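Local structure of glucose-6-phosphate dehydrogenase (Trypanosoma cruzi, 5AQ1) at residues B[342-347]-B[367-372]. The protein catalyses the oxidation of glucose 6-phosphate with reduction of NADP, the entry step of the pentose phosphate pathway. Sequence-based numbering, arbitrary orientation.
Sequences PTFAVL and KALEER. With BG6 (6-O-phosphono-beta-D-glucopyranose), chain F.
Thr343 meets Lys367 through the backbone, where strand 344-349 begins and strand 361-366 has just ended in the mixed sheet of the C-terminal domain. The N-H of Lys367 gives a hydrogen bond to O of Thr343 (N to O 3.1 Å, angle at the hydrogen 161°). It continues the antiparallel pairing of the two strands, in which Ala345 bonds to Ala365 and Leu347 to Ile363. The CB of Thr343 points to the loop 367-372, while its OG1 is taken by the hydroxyl of Tyr487 and the N of Tyr318; Tyr487 OH also bonds to O of Lys367, so one tyrosine bridges both segments. On the other side of the strand, Thr343 and Phe344 share Gly316 as partner in a classic beta bulge. Phe344 then adds the apolar half of the contact: with CG anti to the backbone N (chi1 176°), its side chain crosses that of Leu369 at about a right angle, and CD2 of Phe344 meets CD2 of Leu369 at 4.1 Å, reaching the ring obliquely. Farther on, Val346 packs on helix 495-504, which Phe344 also touches at Ala497.

From its backbone bond, the Lys367 side chain leads away to the substrate, straight until a bend at chi4 (-86°). NZ donates to O4 and O3 of the bound glucose 6-phosphate, each 2.9 Å away, and forms a salt bridge with Glu249. At the far end of the loop, NH2 of Arg372 lies 3.6 Å from phosphate O3P, which approaches near the edge of the guanidinium. The strand pairing probably steadies the root of a lysine whose amino group is held by two sugar oxygens and a carboxylate, set against the O3 and O4 side of the sugar.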
ATOM      1  N   PRO B 342     -42.497   0.232  -4.429  1.00 45.54           N
ATOM      2  CA  PRO B 342     -41.483  -0.227  -5.359  1.00 43.84           C
ATOM      3  C   PRO B 342     -41.246  -1.731  -5.259  1.00 42.33           C
ATOM      4  O   PRO B 342     -41.081  -2.268  -4.160  1.00 39.76           O
ATOM      5  CB  PRO B 342     -40.241   0.541  -4.913  1.00 43.46           C
ATOM      6  CG  PRO B 342     -40.423   0.712  -3.444  1.00 43.29           C
ATOM      7  CD  PRO B 342     -41.906   0.801  -3.202  1.00 44.76           C
ATOM      8  N   THR B 343     -41.239  -2.396  -6.411  1.00 42.21           N
ATOM      9  CA  THR B 343     -40.836  -3.795  -6.510  1.00 41.03           C
ATOM     10  C   THR B 343     -39.373  -3.906  -6.956  1.00 40.39           C
ATOM     11  O   THR B 343     -38.807  -5.001  -6.955  1.00 38.02           O
ATOM     12  CB  THR B 343     -41.740  -4.569  -7.491  1.00 41.23           C
ATOM     13  OG1 THR B 343     -41.595  -4.037  -8.816  1.00 41.58           O
ATOM     14  CG2 THR B 343     -43.199  -4.475  -7.063  1.00 41.72           C
ATOM     15  N   PHE B 344     -38.776  -2.767  -7.324  1.00 41.42           N
ATOM     16  CA  PHE B 344     -37.398  -2.695  -7.812  1.00 41.46           C
ATOM     17  C   PHE B 344     -36.717  -1.431  -7.277  1.00 41.34           C
ATOM     18  O   PHE B 344     -37.346  -0.374  -7.183  1.00 42.38           O
ATOM     19  CB  PHE B 344     -37.398  -2.683  -9.342  1.00 42.70           C
ATOM     20  CG  PHE B 344     -36.035  -2.516  -9.958  1.00 43.74           C
ATOM     21  CD1 PHE B 344     -35.491  -1.249 -10.145  1.00 44.16           C
ATOM     22  CD2 PHE B 344     -35.302  -3.620 -10.373  1.00 43.84           C
ATOM     23  CE1 PHE B 344     -34.239  -1.092 -10.717  1.00 44.49           C
ATOM     24  CE2 PHE B 344     -34.048  -3.466 -10.948  1.00 43.69           C
ATOM     25  CZ  PHE B 344     -33.514  -2.202 -11.120  1.00 43.31           C
ATOM     26  N   ALA B 345     -35.435  -1.534  -6.937  1.00 40.18           N
ATOM     27  CA  ALA B 345     -34.677  -0.374  -6.471  1.00 40.63           C
ATOM     28  C   ALA B 345     -33.174  -0.543  -6.669  1.00 40.90           C
ATOM     29  O   ALA B 345     -32.620  -1.582  -6.316  1.00 41.64           O
ATOM     30  CB  ALA B 345     -34.978  -0.108  -5.007  1.00 40.42           C
ATOM     31  N   VAL B 346     -32.530   0.472  -7.246  1.00 41.23           N
ATOM     32  CA  VAL B 346     -31.072   0.576  -7.249  1.00 40.97           C
ATOM     33  C   VAL B 346     -30.688   1.757  -6.377  1.00 41.49           C
ATOM     34  O   VAL B 346     -31.202   2.852  -6.562  1.00 42.11           O
ATOM     35  CB  VAL B 346     -30.482   0.849  -8.647  1.00 41.97           C
ATOM     36  CG1 VAL B 346     -28.962   0.777  -8.598  1.00 41.76           C
ATOM     37  CG2 VAL B 346     -31.015  -0.136  -9.668  1.00 43.72           C
ATOM     38  N   LEU B 347     -29.782   1.526  -5.432  1.00 41.51           N
ATOM     39  CA  LEU B 347     -29.282   2.568  -4.540  1.00 40.98           C
ATOM     40  C   LEU B 347     -27.782   2.733  -4.739  1.00 40.13           C
ATOM     41  O   LEU B 347     -27.084   1.750  -4.985  1.00 38.76           O
ATOM     42  CB  LEU B 347     -29.556   2.181  -3.084  1.00 40.69           C
ATOM     43  CG  LEU B 347     -30.887   2.594  -2.456  1.00 41.78           C
ATOM     44  CD1 LEU B 347     -32.071   2.309  -3.358  1.00 42.88           C
ATOM     45  CD2 LEU B 347     -31.059   1.891  -1.121  1.00 41.81           C
ATOM     46  N   LYS B 367     -37.949  -7.778  -7.916  1.00 42.44           N
ATOM     47  CA  LYS B 367     -38.771  -8.943  -8.217  1.00 42.88           C
ATOM     48  C   LYS B 367     -39.313  -8.789  -9.637  1.00 44.07           C
ATOM     49  O   LYS B 367     -39.244  -7.702 -10.218  1.00 43.91           O
ATOM     50  CB  LYS B 367     -39.909  -9.070  -7.200  1.00 43.38           C
ATOM     51  CG  LYS B 367     -39.444  -9.484  -5.807  1.00 42.38           C
ATOM     52  CD  LYS B 367     -40.599  -9.558  -4.816  1.00 42.73           C
ATOM     53  CE  LYS B 367     -40.134  -9.959  -3.420  1.00 41.71           C
ATOM     54  NZ  LYS B 367     -40.053 -11.436  -3.226  1.00 40.35           N
ATOM     55  N   ALA B 368     -39.835  -9.880 -10.193  1.00 44.53           N
ATOM     56  CA  ALA B 368     -40.330  -9.905 -11.572  1.00 45.52           C
ATOM     57  C   ALA B 368     -39.257  -9.495 -12.588  1.00 45.07           C
ATOM     58  O   ALA B 368     -39.516  -8.696 -13.491  1.00 45.39           O
ATOM     59  CB  ALA B 368     -41.570  -9.027 -11.710  1.00 46.80           C
ATOM     60  N   LEU B 369     -38.060 -10.062 -12.440  1.00 43.75           N
ATOM     61  CA  LEU B 369     -36.945  -9.787 -13.348  1.00 44.28           C
ATOM     62  C   LEU B 369     -36.626 -11.009 -14.226  1.00 45.54           C
ATOM     63  O   LEU B 369     -37.309 -12.026 -14.141  1.00 46.74           O
ATOM     64  CB  LEU B 369     -35.718  -9.351 -12.541  1.00 42.64           C
ATOM     65  CG  LEU B 369     -35.835  -8.013 -11.806  1.00 42.16           C
ATOM     66  CD1 LEU B 369     -34.603  -7.787 -10.947  1.00 40.67           C
ATOM     67  CD2 LEU B 369     -36.020  -6.857 -12.778  1.00 43.18           C
ATOM     68  N   GLU B 370     -35.601 -10.900 -15.073  1.00 46.26           N
ATOM     69  CA  GLU B 370     -35.251 -11.983 -16.014  1.00 47.24           C
ATOM     70  C   GLU B 370     -34.674 -13.257 -15.387  1.00 46.50           C
ATOM     71  O   GLU B 370     -34.706 -14.315 -16.014  1.00 46.22           O
ATOM     72  CB  GLU B 370     -34.320 -11.522 -17.158  1.00 48.21           C
ATOM     73  CG  GLU B 370     -33.534 -10.229 -16.984  1.00 49.09           C
ATOM     74  CD  GLU B 370     -32.594 -10.219 -15.796  1.00 48.03           C
ATOM     75  OE1 GLU B 370     -31.469 -10.748 -15.906  1.00 48.54           O
ATOM     76  OE2 GLU B 370     -32.972  -9.642 -14.760  1.00 48.54           O
ATOM     77  N   GLU B 371     -34.135 -13.165 -14.176  1.00 45.49           N
ATOM     78  CA  GLU B 371     -33.524 -14.332 -13.541  1.00 45.01           C
ATOM     79  C   GLU B 371     -33.584 -14.270 -12.021  1.00 43.74           C
ATOM     80  O   GLU B 371     -33.863 -13.226 -11.435  1.00 43.20           O
ATOM     81  CB  GLU B 371     -32.060 -14.486 -13.994  1.00 44.85           C
ATOM     82  CG  GLU B 371     -31.147 -13.315 -13.635  1.00 44.03           C
ATOM     83  CD  GLU B 371     -29.684 -13.545 -13.998  1.00 43.79           C
ATOM     84  OE1 GLU B 371     -29.336 -14.654 -14.453  1.00 44.06           O
ATOM     85  OE2 GLU B 371     -28.871 -12.608 -13.822  1.00 41.90           O
ATOM     86  N   ARG B 372     -33.324 -15.413 -11.400  1.00 43.47           N
ATOM     87  CA  ARG B 372     -33.086 -15.481  -9.971  1.00 42.54           C
ATOM     88  C   ARG B 372     -31.585 -15.370  -9.751  1.00 40.50           C
ATOM     89  O   ARG B 372     -30.814 -16.136 -10.329  1.00 39.34           O
ATOM     90  CB  ARG B 372     -33.608 -16.798  -9.402  1.00 44.13           C
ATOM     91  CG  ARG B 372     -33.336 -16.972  -7.916  1.00 44.62           C
ATOM     92  CD  ARG B 372     -34.371 -17.873  -7.255  1.00 45.51           C
ATOM     93  NE  ARG B 372     -34.112 -18.028  -5.825  1.00 44.51           N
ATOM     94  CZ  ARG B 372     -33.278 -18.920  -5.287  1.00 45.44           C
ATOM     95  NH1 ARG B 372     -32.594 -19.772  -6.048  1.00 45.06           N
ATOM     96  NH2 ARG B 372     -33.129 -18.959  -3.968  1.00 46.79           N
TER
HETATM   97  C1  BG6 F 550     -37.622 -13.095   2.288  1.00 30.92           C
HETATM   98  C2  BG6 F 550     -38.368 -11.928   1.643  1.00 29.76           C
HETATM   99  O1  BG6 F 550     -36.979 -12.667   3.495  1.00 31.30           O
HETATM  100  O5  BG6 F 550     -36.634 -13.593   1.382  1.00 31.60           O
HETATM  101  C3  BG6 F 550     -38.987 -12.384   0.332  1.00 30.10           C
HETATM  102  O2  BG6 F 550     -39.383 -11.435   2.523  1.00 29.50           O
HETATM  103  C4  BG6 F 550     -37.885 -12.935  -0.558  1.00 31.47           C
HETATM  104  O3  BG6 F 550     -39.660 -11.311  -0.335  1.00 29.87           O
HETATM  105  C5  BG6 F 550     -37.184 -14.084   0.155  1.00 32.13           C
HETATM  106  O4  BG6 F 550     -38.445 -13.370  -1.797  1.00 32.49           O
HETATM  107  C6  BG6 F 550     -36.086 -14.691  -0.715  1.00 32.94           C
HETATM  108  O6  BG6 F 550     -35.315 -15.632   0.033  1.00 33.63           O
HETATM  109  P   BG6 F 550     -34.334 -16.654  -0.730  1.00 34.65           P
HETATM  110  O1P BG6 F 550     -33.439 -15.773  -1.571  1.00 37.93           O
HETATM  111  O2P BG6 F 550     -33.593 -17.358   0.372  1.00 37.03           O
HETATM  112  O3P BG6 F 550     -35.280 -17.529  -1.517  1.00 38.15           O